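Local coordinates for phosphonomutase (Burkholderia cenocepacia J2315, PDB 4MG4), which is probably an enzyme of the phosphonomutase type, built on an eight-stranded TIM barrel and found here as an assembly of two subunits, at residues S38-V41 with V42-G46; E130-D133 with V134-A138; A143-Q146 with A147-A151; N158-D162 with V163-A167; T171-E174 with R175-D178. One frame throughout, in Å; residues are numbered along the deposited sequence. Where two conformers were deposited one is given.

Interaction 1: S38-V41 with V42-G46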
loop_
_atom_site.group_PDB
_atom_site.type_symbol
_atom_site.label_atom_id
_atom_site.label_comp_id
_atom_site.label_asym_id
_atom_site.label_seq_id
_atom_site.Cartn_x
_atom_site.Cartn_y
_atom_site.Cartn_z
ATOM N N SER A 38 -1.386 -5.782 3.127
ATOM C CA SER A 38 -1.256 -5.440 4.542
ATOM C C SER A 38 -2.281 -6.224 5.383
ATOM O O SER A 38 -1.992 -6.663 6.514
ATOM C CB SER A 38 -1.324 -3.928 4.781
ATOM O OG SER A 38 -2.475 -3.276 4.231
ATOM N N ALA A 39 -3.461 -6.424 4.814
ATOM C CA ALA A 39 -4.480 -7.252 5.480
ATOM C C ALA A 39 -3.992 -8.661 5.726
ATOM O O ALA A 39 -4.141 -9.209 6.833
ATOM C CB ALA A 39 -5.754 -7.285 4.658
ATOM N N ARG A 40 -3.449 -9.274 4.672
ATOM C CA ARG A 40 -2.884 -10.618 4.772
ATOM C C ARG A 40 -1.751 -10.723 5.779
ATOM O O ARG A 40 -1.714 -11.665 6.616
ATOM C CB ARG A 40 -2.433 -11.098 3.398
ATOM C CG ARG A 40 -1.816 -12.495 3.363
ATOM C CD ARG A 40 -2.440 -13.503 4.323
ATOM N NE ARG A 40 -3.746 -14.001 3.913
ATOM C CZ ARG A 40 -4.580 -14.686 4.705
ATOM N NH1 ARG A 40 -4.261 -14.950 5.978
ATOM N NH2 ARG A 40 -5.747 -15.109 4.227
ATOM N N VAL A 41 -0.842 -9.757 5.760
ATOM C CA VAL A 41 0.261 -9.727 6.751
ATOM C C VAL A 41 -0.233 -9.628 8.189
ATOM O O VAL A 41 0.241 -10.362 9.084
ATOM C CB VAL A 41 1.227 -8.588 6.448
ATOM C CG1 VAL A 41 2.153 -8.287 7.629
ATOM C CG2 VAL A 41 2.000 -8.889 5.178
ATOM N N VAL A 42 -1.210 -8.754 8.426
ATOM C CA VAL A 42 -1.757 -8.586 9.778
ATOM C C VAL A 42 -2.509 -9.857 10.229
ATOM O O VAL A 42 -2.386 -10.255 11.407
ATOM C CB VAL A 42 -2.591 -7.302 9.892
ATOM C CG1 VAL A 42 -3.311 -7.232 11.231
ATOM C CG2 VAL A 42 -1.680 -6.084 9.731
ATOM N N ALA A 43 -3.314 -10.438 9.352
ATOM C CA ALA A 43 -4.013 -11.711 9.667
ATOM C C ALA A 43 -2.988 -12.833 9.951
ATOM O O ALA A 43 -3.121 -13.587 10.931
ATOM C CB ALA A 43 -4.886 -12.138 8.531
ATOM N N ASP A 44 -1.955 -12.929 9.116
ATOM C CA ASP A 44 -0.942 -13.969 9.359
ATOM C C ASP A 44 -0.163 -13.792 10.643
ATOM O O ASP A 44 0.337 -14.788 11.201
ATOM C CB ASP A 44 0.028 -14.079 8.178
ATOM C CG ASP A 44 -0.588 -14.729 6.955
ATOM O OD1 ASP A 44 -1.673 -15.329 7.006
ATOM O OD2 ASP A 44 0.035 -14.647 5.877
ATOM N N ALA A 45 -0.050 -12.569 11.128
ATOM C CA ALA A 45 0.607 -12.262 12.381
ATOM C C ALA A 45 -0.261 -12.499 13.636
ATOM O O ALA A 45 0.190 -12.250 14.752
ATOM C CB ALA A 45 1.081 -10.841 12.349
ATOM N N GLY A 46 -1.493 -12.953 13.428
ATOM C CA GLY A 46 -2.354 -13.458 14.501
ATOM C C GLY A 46 -3.492 -12.567 14.897
ATOM O O GLY A 46 -4.138 -12.792 15.932
#
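Arg-40 and Asp-44 meet one helical turn apart, near the C-terminal end of helix 36-44, and the evidence for a salt bridge is the 2.8 Å between Arg-40 NH1 and Asp-44 OD1. The approach is not an ideal one. The guanidinium and carboxylate planes lie 29° apart, and NH1 reaches OD1 from above the carboxylate plane, 39° out of it. A bent arginine chain produces this: CG leaves anti to the backbone N, and the twist at chi2 (36°) followed by another bend at chi3 curls the chain forward along the helix, toward its C-terminal end. As a result Arg-40 CD lies 3.1 Å from Asp-44 OD2, and Arg-40 NH1 also passes 3.8 Å from Ala-43 CB. The other terminal nitrogen, NH2, has a weak bond to Ala-84 O.

Under these side chains run regular helical bonds, such as Asp-44 N to Arg-40 O at 2.8 Å. The helix closes in a Schellman motif at Gly-46, whose positive phi accompanies a bond from Gly-46 N to Ala-43 O of 3.0 Å. Ser-38 OG is hydrogen-bonded to Asp-35 OD1 and Trp-34 N, outside the two segments.

Within the beta-alpha-beta unit, Ala-39 and Val-42 pack on Val-33 of strand 28-33 and Leu-50 of strand 50-52, while Val-41 meets Met-250 and Val-42 meets Val-257, both of the second subunit.

Interaction 2: E130-D133 with V134-A138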
loop_
_atom_site.group_PDB
_atom_site.type_symbol
_atom_site.label_atom_id
_atom_site.label_comp_id
_atom_site.label_asym_id
_atom_site.label_seq_id
_atom_site.Cartn_x
_atom_site.Cartn_y
_atom_site.Cartn_z
ATOM N N GLU A 130 -15.394 20.913 13.167
ATOM C CA GLU A 130 -16.133 21.202 14.355
ATOM C C GLU A 130 -17.089 20.037 14.605
ATOM O O GLU A 130 -17.348 19.257 13.695
ATOM C CB GLU A 130 -16.922 22.512 14.204
ATOM C CG GLU A 130 -16.022 23.743 14.024
ATOM C CD GLU A 130 -15.152 23.960 15.234
ATOM O OE1 GLU A 130 -13.922 23.797 15.141
ATOM O OE2 GLU A 130 -15.714 24.240 16.302
ATOM N N LEU A 131 -17.557 19.931 15.837
ATOM C CA LEU A 131 -18.558 18.926 16.172
ATOM C C LEU A 131 -19.919 19.246 15.616
ATOM O O LEU A 131 -20.395 20.392 15.711
ATOM C CB LEU A 131 -18.712 18.793 17.673
ATOM C CG LEU A 131 -17.493 18.359 18.440
ATOM C CD1 LEU A 131 -17.764 18.431 19.923
ATOM C CD2 LEU A 131 -17.169 16.950 17.996
ATOM N N ARG A 132 -20.590 18.237 15.096
ATOM C CA ARG A 132 -22.033 18.328 14.847
ATOM C C ARG A 132 -22.838 18.417 16.174
ATOM O O ARG A 132 -22.421 17.851 17.226
ATOM C CB ARG A 132 -22.527 17.108 14.061
ATOM C CG ARG A 132 -21.888 16.888 12.732
ATOM C CD ARG A 132 -22.405 15.657 12.025
ATOM N NE ARG A 132 -21.551 15.411 10.910
ATOM C CZ ARG A 132 -21.799 15.780 9.651
ATOM N NH1 ARG A 132 -22.921 16.364 9.323
ATOM N NH2 ARG A 132 -20.905 15.560 8.747
ATOM N N ASP A 133 -23.966 19.141 16.151
ATOM C CA ASP A 133 -24.944 19.086 17.231
ATOM C C ASP A 133 -25.216 17.611 17.574
ATOM O O ASP A 133 -25.282 16.760 16.666
ATOM C CB ASP A 133 -26.253 19.693 16.776
ATOM C CG ASP A 133 -27.356 19.531 17.790
ATOM O OD1 ASP A 133 -27.462 20.399 18.669
ATOM O OD2 ASP A 133 -28.132 18.547 17.700
ATOM N N VAL A 134 -25.339 17.350 18.871
ATOM C CA VAL A 134 -25.558 15.983 19.399
ATOM C C VAL A 134 -26.674 15.257 18.653
ATOM O O VAL A 134 -26.528 14.086 18.259
ATOM C CB VAL A 134 -25.805 15.967 20.920
ATOM C CG1 VAL A 134 -26.971 16.827 21.338
ATOM C CG2 VAL A 134 -25.990 14.558 21.422
ATOM N N ASP A 135 -27.802 15.923 18.438
ATOM C CA ASP A 135 -28.914 15.229 17.798
ATOM C C ASP A 135 -28.768 15.098 16.282
ATOM O O ASP A 135 -29.290 14.141 15.688
ATOM C CB ASP A 135 -30.251 15.825 18.244
ATOM C CG ASP A 135 -30.477 15.606 19.750
ATOM O OD1 ASP A 135 -30.350 14.425 20.150
ATOM O OD2 ASP A 135 -30.677 16.591 20.526
ATOM N N GLU A 136 -28.022 16.002 15.654
ATOM C CA GLU A 136 -27.685 15.843 14.224
ATOM C C GLU A 136 -26.775 14.637 14.045
ATOM O O GLU A 136 -26.984 13.806 13.180
ATOM C CB GLU A 136 -27.012 17.101 13.685
ATOM C CG GLU A 136 -27.074 17.177 12.169
ATOM C CD GLU A 136 -26.022 18.059 11.533
ATOM O OE1 GLU A 136 -26.107 19.287 11.777
ATOM O OE2 GLU A 136 -25.133 17.492 10.805
ATOM N N ALA A 137 -25.804 14.517 14.929
ATOM C CA ALA A 137 -24.880 13.369 14.933
ATOM C C ALA A 137 -25.631 12.068 15.201
ATOM O O ALA A 137 -25.417 11.075 14.570
ATOM C CB ALA A 137 -23.765 13.557 15.951
ATOM N N ALA A 138 -26.534 12.093 16.162
ATOM C CA ALA A 138 -27.344 10.922 16.493
ATOM C C ALA A 138 -28.258 10.513 15.373
ATOM O O ALA A 138 -28.442 9.341 15.148
ATOM C CB ALA A 138 -28.140 11.152 17.774
HETATM O O HOH W 1 -24.791 19.586 20.737
HETATM O O HOH W 2 -30.222 18.882 19.788
#
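Asp-133 meets Asp-135 and Glu-136 over the first turn of helix 134-150 as its N-cap, with CG anti to the backbone N (chi1 174°). This torsion brings OD2 over two amide groups. Glu-136 N, 3.3 Å from Asp-133 OD2, uses the anti lone pair of that oxygen, whereas Asp-135 N, 2.7 Å from the same OD2, comes from above the carboxylate plane, 48° out of it. The main chain joins in through Ala-137 N, 2.9 Å from Asp-133 O.

Arg-132 and Glu-136 make the second link. The arginine, CG anti to the carbonyl carbon, is extended from CG to NE, and the glutamate, CG anti to N, is extended beyond CG. Glu-136 OE2 accepts from Arg-132 NH1 at 2.9 Å, in the guanidinium plane and nearly along its own C-O axis, although the two planar groups are turned 74° against each other. Arg-132 NE has a weak bond to Ser-124 O.

Chemically, the cap gives two helix-start amides an acceptor, and its negative charge is probably favoured by the helix end. Asp-135 OD2, 4.3 Å from Asp-133 OD2, would probably work against that. Glu-136 probably offsets the closeness of Arg-132 to Arg-140.

Interaction 3: A143-Q146 with A147-A151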
loop_
_atom_site.group_PDB
_atom_site.type_symbol
_atom_site.label_atom_id
_atom_site.label_comp_id
_atom_site.label_asym_id
_atom_site.label_seq_id
_atom_site.Cartn_x
_atom_site.Cartn_y
_atom_site.Cartn_z
ATOM N N ALA A 143 -29.783 6.579 11.183
ATOM C CA ALA A 143 -29.948 6.187 9.757
ATOM C C ALA A 143 -29.036 4.977 9.405
ATOM O O ALA A 143 -29.442 4.060 8.668
ATOM C CB ALA A 143 -29.643 7.384 8.874
ATOM N N ALA A 144 -27.821 4.991 9.929
ATOM C CA ALA A 144 -26.879 3.889 9.765
ATOM C C ALA A 144 -27.444 2.585 10.381
ATOM O O ALA A 144 -27.336 1.513 9.805
ATOM C CB ALA A 144 -25.508 4.255 10.393
ATOM N N ARG A 145 -28.004 2.648 11.566
ATOM C CA ARG A 145 -28.553 1.493 12.277
ATOM C C ARG A 145 -29.696 0.927 11.458
ATOM O O ARG A 145 -29.809 -0.281 11.236
ATOM C CB ARG A 145 -29.064 1.902 13.655
ATOM C CG ARG A 145 -29.888 0.876 14.410
ATOM C CD ARG A 145 -28.998 -0.127 15.115
ATOM N NE ARG A 145 -28.278 -1.046 14.256
ATOM C CZ ARG A 145 -27.010 -1.453 14.466
ATOM N NH1 ARG A 145 -26.242 -0.914 15.427
ATOM N NH2 ARG A 145 -26.483 -2.370 13.663
ATOM N N GLN A 146 -30.519 1.839 10.961
ATOM C CA GLN A 146 -31.653 1.404 10.166
ATOM C C GLN A 146 -31.223 0.695 8.887
ATOM O O GLN A 146 -31.823 -0.344 8.529
ATOM C CB GLN A 146 -32.623 2.573 9.946
ATOM C CG GLN A 146 -33.780 2.221 9.047
ATOM C CD GLN A 146 -34.703 3.410 8.873
ATOM O OE1 GLN A 146 -34.310 4.463 8.323
ATOM N NE2 GLN A 146 -35.911 3.276 9.369
ATOM N N ALA A 147 -30.199 1.212 8.204
ATOM C CA ALA A 147 -29.668 0.607 7.036
ATOM C C ALA A 147 -29.129 -0.799 7.335
ATOM O O ALA A 147 -29.365 -1.751 6.605
ATOM C CB ALA A 147 -28.585 1.482 6.421
ATOM N N ALA A 148 -28.369 -0.915 8.426
ATOM C CA ALA A 148 -27.868 -2.236 8.817
ATOM C C ALA A 148 -28.999 -3.211 9.183
ATOM O O ALA A 148 -28.931 -4.383 8.842
ATOM C CB ALA A 148 -26.889 -2.093 9.982
ATOM N N ASP A 149 -30.001 -2.714 9.881
ATOM C CA ASP A 149 -31.130 -3.538 10.328
ATOM C C ASP A 149 -31.924 -4.011 9.124
ATOM O O ASP A 149 -32.275 -5.190 9.039
ATOM C CB ASP A 149 -32.009 -2.756 11.291
ATOM C CG ASP A 149 -31.390 -2.575 12.662
ATOM O OD1 ASP A 149 -30.285 -3.093 12.974
ATOM O OD2 ASP A 149 -32.014 -1.881 13.476
ATOM N N ARG A 150 -32.114 -3.126 8.149
ATOM C CA ARG A 150 -32.795 -3.525 6.882
ATOM C C ARG A 150 -32.044 -4.591 6.082
ATOM O O ARG A 150 -32.667 -5.476 5.463
ATOM C CB ARG A 150 -32.981 -2.322 5.997
ATOM C CG ARG A 150 -34.064 -1.394 6.475
ATOM C CD ARG A 150 -34.404 -0.410 5.354
ATOM N NE ARG A 150 -33.260 0.449 5.004
ATOM C CZ ARG A 150 -33.123 1.723 5.377
ATOM N NH1 ARG A 150 -34.070 2.316 6.079
ATOM N NH2 ARG A 150 -32.067 2.415 4.996
ATOM N N ALA A 151 -30.707 -4.539 6.106
ATOM C CA ALA A 151 -29.865 -5.558 5.507
ATOM C C ALA A 151 -29.908 -6.927 6.238
ATOM O O ALA A 151 -29.423 -7.925 5.706
ATOM C CB ALA A 151 -28.426 -5.053 5.410
HETATM O O HOH W 3 -31.860 4.378 7.017
HETATM O O HOH W 4 -28.093 -4.365 12.237
#
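Arg-145 and Asp-149, with Gln-146 and Arg-150, form two successive i to i+4 pairs on helix 134-150, the helix of a beta-alpha-beta unit in the TIM barrel between strands 118-122 and 156-160.

The tight side is made of alanines. Ala-144, Ala-147 and Ala-148 are buried and press on Ile-108, Ala-105 and Ile-112 of helix 101-113 respectively, while Ala-144 also meets Ile-157 of strand 156-160. Ala-148 N is bonded to Ala-144 O at 3.0 Å.

Arg-145 is partly exposed, with NE on Asp-149 and its terminal nitrogens on partners outside the helix. Its chain, bent at chi2 (82°) and again at chi3, folds so that Arg-145 NE lies 3.1 Å from Asp-149 OD1, a salt bridge in which the donor comes from above the carboxylate plane, 44° out of it. The planes of the two groups are nevertheless only 21° apart. The stronger partner of this arginine is Asp-193, which forms a salt bridge with NH1; NH1 also bonds Gly-191 O, and NH2 bonds Tyr-155 O.

On the solvent side water supplements direct contact. Gln-146 is extended and Arg-150 bends at chi3, laying its guanidinium over the backbone: Gln-146 O lies 3.8 Å from that plane, toward its rim. Arg-150 NH1 comes 3.0 Å from Gln-146 CG, an approach short enough to be doubtful in detail. One water molecule then joins three groups of the turn, donating to Ala-143 O at 2.9 Å and to Gln-146 OE1 at 2.8 Å, and accepting from Arg-150 NH2 at 2.8 Å.

Interaction 4: N158-D162 with V163-A167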
loop_
_atom_site.group_PDB
_atom_site.type_symbol
_atom_site.label_atom_id
_atom_site.label_comp_id
_atom_site.label_asym_id
_atom_site.label_seq_id
_atom_site.Cartn_x
_atom_site.Cartn_y
_atom_site.Cartn_z
ATOM N N ASN A 158 -19.484 1.685 15.570
ATOM C CA ASN A 158 -18.598 2.257 16.593
ATOM C C ASN A 158 -18.677 3.775 16.384
ATOM O O ASN A 158 -18.150 4.294 15.433
ATOM C CB ASN A 158 -17.180 1.736 16.400
ATOM C CG ASN A 158 -16.272 1.976 17.593
ATOM O OD1 ASN A 158 -16.697 1.923 18.745
ATOM N ND2 ASN A 158 -14.978 2.130 17.312
ATOM N N ALA A 159 -19.379 4.491 17.276
ATOM C CA ALA A 159 -19.606 5.926 17.149
ATOM C C ALA A 159 -18.429 6.659 17.735
ATOM O O ALA A 159 -18.152 6.543 18.935
ATOM C CB ALA A 159 -20.904 6.372 17.876
ATOM N N ARG A 160 -17.690 7.351 16.871
ATOM C CA ARG A 160 -16.550 8.137 17.260
ATOM C C ARG A 160 -17.003 9.537 17.619
ATOM O O ARG A 160 -17.756 10.170 16.879
ATOM C CB ARG A 160 -15.606 8.236 16.071
ATOM C CG ARG A 160 -14.449 9.155 16.357
ATOM C CD ARG A 160 -13.386 9.096 15.275
ATOM N NE ARG A 160 -12.481 10.215 15.404
ATOM C CZ ARG A 160 -11.224 10.250 14.919
ATOM N NH1 ARG A 160 -10.707 9.193 14.299
ATOM N NH2 ARG A 160 -10.476 11.344 15.101
ATOM N N THR A 161 -16.592 9.992 18.779
ATOM C CA THR A 161 -16.836 11.380 19.176
ATOM C C THR A 161 -15.518 12.113 19.263
ATOM O O THR A 161 -14.535 11.568 19.786
ATOM C CB THR A 161 -17.647 11.551 20.482
ATOM O OG1 THR A 161 -17.892 12.940 20.672
ATOM C CG2 THR A 161 -16.982 10.982 21.706
ATOM N N ASP A 162 -15.488 13.317 18.698
ATOM C CA ASP A 162 -14.268 14.112 18.700
ATOM C C ASP A 162 -14.142 15.119 19.830
ATOM O O ASP A 162 -13.273 15.989 19.758
ATOM C CB ASP A 162 -14.110 14.754 17.345
ATOM C CG ASP A 162 -13.645 13.782 16.281
ATOM O OD1 ASP A 162 -13.092 12.706 16.579
ATOM O OD2 ASP A 162 -13.813 14.112 15.097
ATOM N N VAL A 163 -14.946 15.004 20.883
ATOM C CA VAL A 163 -14.903 15.967 22.000
ATOM C C VAL A 163 -13.491 16.156 22.499
ATOM O O VAL A 163 -13.047 17.311 22.696
ATOM C CB VAL A 163 -15.833 15.552 23.162
ATOM C CG1 VAL A 163 -15.635 16.437 24.410
ATOM C CG2 VAL A 163 -17.267 15.648 22.705
ATOM N N PHE A 164 -12.796 15.056 22.781
ATOM C CA PHE A 164 -11.444 15.166 23.360
ATOM C C PHE A 164 -10.427 15.399 22.266
ATOM O O PHE A 164 -9.436 16.091 22.477
ATOM C CB PHE A 164 -11.083 13.912 24.198
ATOM C CG PHE A 164 -11.649 13.921 25.584
ATOM C CD1 PHE A 164 -11.041 14.602 26.606
ATOM C CD2 PHE A 164 -12.775 13.264 25.864
ATOM C CE1 PHE A 164 -11.592 14.594 27.879
ATOM C CE2 PHE A 164 -13.321 13.198 27.149
ATOM C CZ PHE A 164 -12.720 13.893 28.155
ATOM N N PHE A 165 -10.675 14.837 21.093
ATOM C CA PHE A 165 -9.743 14.793 19.987
ATOM C C PHE A 165 -9.439 16.229 19.512
ATOM O O PHE A 165 -8.277 16.557 19.200
ATOM C CB PHE A 165 -10.358 13.990 18.818
ATOM C CG PHE A 165 -9.420 13.855 17.634
ATOM C CD1 PHE A 165 -8.310 13.049 17.765
ATOM C CD2 PHE A 165 -9.665 14.519 16.444
ATOM C CE1 PHE A 165 -7.418 12.924 16.718
ATOM C CE2 PHE A 165 -8.764 14.401 15.385
ATOM C CZ PHE A 165 -7.656 13.596 15.538
ATOM N N LYS A 166 -10.457 17.088 19.556
ATOM C CA LYS A 166 -10.354 18.472 19.061
ATOM C C LYS A 166 -9.873 19.441 20.163
ATOM O O LYS A 166 -9.577 20.613 19.862
ATOM C CB LYS A 166 -11.709 18.899 18.520
ATOM C CG LYS A 166 -11.760 20.078 17.572
ATOM C CD LYS A 166 -13.201 20.245 17.093
ATOM C CE LYS A 166 -14.140 20.610 18.236
ATOM N NZ LYS A 166 -13.840 21.966 18.765
ATOM N N ALA A 167 -9.756 18.979 21.415
ATOM C CA ALA A 167 -9.355 19.803 22.565
ATOM C C ALA A 167 -7.896 19.541 23.005
ATOM O O ALA A 167 -7.457 18.415 23.090
ATOM C CB ALA A 167 -10.287 19.509 23.727
HETATM O O HOH W 5 -12.577 12.486 21.419
#
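Arg-160 brings its guanidinium edge against the ring face of Phe-165, a cation-pi contact across the turn that follows strand 156-160. From CB the arginine runs straight: CG is anti to the backbone N (chi1 175°), and the chain stays extended through CG and CD to NE. The arginine also packs on Phe-196 and Pro-198. NE makes the first polar contact, 2.8 Å from Asp-162 OD1, in the guanidinium plane and on the syn lone pair of that oxygen. CZ follows, 4.7 Å from the centroid of the Phe-165 ring and 4° off its normal. NH2 goes furthest toward the ring, 3.4 Å above its plane and over its centre, while also making a weak bond of 3.3 Å to Asp-162 OD1; NH1 points away from the ring. With guanidinium and ring planes 79° apart, the cation is edge-on to the face.

Asp-162 thus fixes the rotation of the arginine, and is itself held by Ser-124 OG, bonded to its OD2. It lies alongside Phe-165, pointing the same way, with Asp-162 OD1 3.8 Å from Phe-165 CB. Asp-162 O accepts from Lys-166 N at 3.0 Å, overlapping a type I beta turn from Phe-164 to Ala-167.

Strand 156-160 lies between strands 118-122 and 194-196 in the barrel, and Val-163 and Phe-164 beyond it rest on Thr-180 of helix 174-190.

Interaction 5: T171-E174 with R175-D178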
loop_
_atom_site.group_PDB
_atom_site.type_symbol
_atom_site.label_atom_id
_atom_site.label_comp_id
_atom_site.label_asym_id
_atom_site.label_seq_id
_atom_site.Cartn_x
_atom_site.Cartn_y
_atom_site.Cartn_z
ATOM N N THR A 171 -6.791 20.898 28.639
ATOM C CA THR A 171 -8.179 21.227 28.889
ATOM C C THR A 171 -9.076 20.023 29.146
ATOM O O THR A 171 -10.248 20.173 29.381
ATOM C CB THR A 171 -8.822 22.026 27.735
ATOM O OG1 THR A 171 -9.038 21.212 26.584
ATOM C CG2 THR A 171 -7.973 23.218 27.334
ATOM N N HIS A 172 -8.515 18.829 29.071
ATOM C CA HIS A 172 -9.287 17.617 29.326
ATOM C C HIS A 172 -9.606 17.493 30.780
ATOM O O HIS A 172 -8.709 17.324 31.653
ATOM C CB HIS A 172 -8.472 16.427 28.879
ATOM C CG HIS A 172 -8.180 16.419 27.419
ATOM N ND1 HIS A 172 -7.575 15.341 26.798
ATOM C CD2 HIS A 172 -8.491 17.292 26.429
ATOM C CE1 HIS A 172 -7.456 15.597 25.504
ATOM N NE2 HIS A 172 -8.016 16.762 25.254
ATOM N N ASP A 173 -10.878 17.546 31.069
ATOM C CA ASP A 173 -11.373 17.582 32.419
ATOM C C ASP A 173 -12.751 16.989 32.501
ATOM O O ASP A 173 -13.262 16.441 31.501
ATOM C CB ASP A 173 -11.361 19.032 32.906
ATOM C CG ASP A 173 -12.313 19.939 32.161
ATOM O OD1 ASP A 173 -13.090 19.517 31.258
ATOM O OD2 ASP A 173 -12.261 21.154 32.504
ATOM N N GLU A 174 -13.367 17.112 33.676
ATOM C CA GLU A 174 -14.697 16.527 33.889
ATOM C C GLU A 174 -15.757 17.127 33.007
ATOM O O GLU A 174 -16.674 16.392 32.592
ATOM C CB GLU A 174 -15.140 16.623 35.371
ATOM C CG GLU A 174 -16.146 15.551 35.820
ATOM C CD GLU A 174 -16.531 15.691 37.311
ATOM O OE1 GLU A 174 -17.657 16.144 37.604
ATOM O OE2 GLU A 174 -15.705 15.378 38.210
ATOM N N ARG A 175 -15.707 18.443 32.724
ATOM C CA ARG A 175 -16.680 19.064 31.780
ATOM C C ARG A 175 -16.660 18.418 30.376
ATOM O O ARG A 175 -17.713 18.237 29.720
ATOM C CB ARG A 175 -16.444 20.581 31.614
ATOM C CG ARG A 175 -16.819 21.447 32.812
ATOM C CD ARG A 175 -16.417 22.941 32.630
ATOM N NE ARG A 175 -14.954 23.191 32.536
ATOM C CZ ARG A 175 -14.375 24.381 32.253
ATOM N NH1 ARG A 175 -15.055 25.483 32.059
ATOM N NH2 ARG A 175 -13.090 24.474 32.168
ATOM N N LEU A 176 -15.457 18.132 29.877
ATOM C CA LEU A 176 -15.343 17.438 28.595
ATOM C C LEU A 176 -15.771 15.990 28.693
ATOM O O LEU A 176 -16.446 15.473 27.797
ATOM C CB LEU A 176 -13.928 17.506 28.008
ATOM C CG LEU A 176 -13.475 18.807 27.399
ATOM C CD1 LEU A 176 -12.221 18.555 26.589
ATOM C CD2 LEU A 176 -14.501 19.426 26.506
ATOM N N LEU A 177 -15.490 15.357 29.823
ATOM C CA LEU A 177 -15.955 13.981 30.030
ATOM C C LEU A 177 -17.498 13.965 30.075
ATOM O O LEU A 177 -18.161 13.109 29.502
ATOM C CB LEU A 177 -15.384 13.408 31.346
ATOM C CG LEU A 177 -16.071 12.118 31.829
ATOM C CD1 LEU A 177 -15.725 11.029 30.863
ATOM C CD2 LEU A 177 -15.600 11.780 33.254
ATOM N N ASP A 178 -18.096 14.950 30.752
ATOM C CA ASP A 178 -19.537 14.992 30.825
ATOM C C ASP A 178 -20.157 15.203 29.447
ATOM O O ASP A 178 -21.203 14.601 29.144
ATOM C CB ASP A 178 -19.997 16.082 31.803
ATOM C CG ASP A 178 -19.700 15.717 33.236
ATOM O OD1 ASP A 178 -19.517 14.522 33.560
ATOM O OD2 ASP A 178 -19.682 16.680 34.061
#
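Asp-173 caps the first turn of helix 174-190 through hydrogen bonds to Leu-176 and Leu-177. Its CG lies between the backbone N and the carbonyl carbon (chi1 65°), the crowded position, which turns the carboxylate back over the helix start. Leu-176 N then meets Asp-173 OD1 at 3.1 Å, almost head-on to the C-O bond, with an N-H...O angle of 163°. The main chain adds Leu-177 N to Asp-173 O at 3.0 Å, and Asp-178 N to Glu-174 O at 2.7 Å carries the helix on.

Ionic contacts use the second carboxylate oxygen. Arg-175 has two conformers; in one, Arg-175 NE and NH2 are each 3.4 Å from Asp-173 OD2, weak bonds in a salt bridge that is therefore doubtful. That oxygen lies at the guanidinium edge, in its plane, although the carboxylate is turned 53° from it. The acidic ends of Glu-174 and Asp-178 also come near, 4.1 Å from Glu-174 OE1 to Asp-178 OD2, like charges that would probably repel.

Van der Waals contact falls to Leu-176, whose CD1 lies 3.9 Å from His-172 CD2 and 3.8 Å from Thr-171 O. The polar ends of these neighbours are occupied elsewhere, Thr-171 OG1 by Ala-168 O and His-172 NE2 by Ala-167 O.

In the fold this is a surface contact at the start of helix 174-190: His-172 touches Leu-205 and Leu-177 touches Ala-208 and Leu-209 of helix 203-212, while Leu-176 faces Val-163, Phe-164 and Ala-167 in the loop after strand 156-160.

In the fold
Four of the contacts follow one another along the chain from the loop before helix 134-150 to the start of helix 174-190. Interactions 2 and 3 share helix 134-150, interaction 2 at its start, with centres about 19 Å apart. Interaction 4 continues from the next strand and touches interaction 2, their centres about 11 Å apart, with Leu-131 packed on Asp-162 and Val-163. It also touches interaction 5, centres about 12 Å apart, where Phe-164 CZ lies 3.5 Å from Leu-177 N. Interaction 1 stands apart, its centre about 36 Å from that of interaction 2 on the opposite side of the chain's centre, and it alone of the five reaches the second subunit.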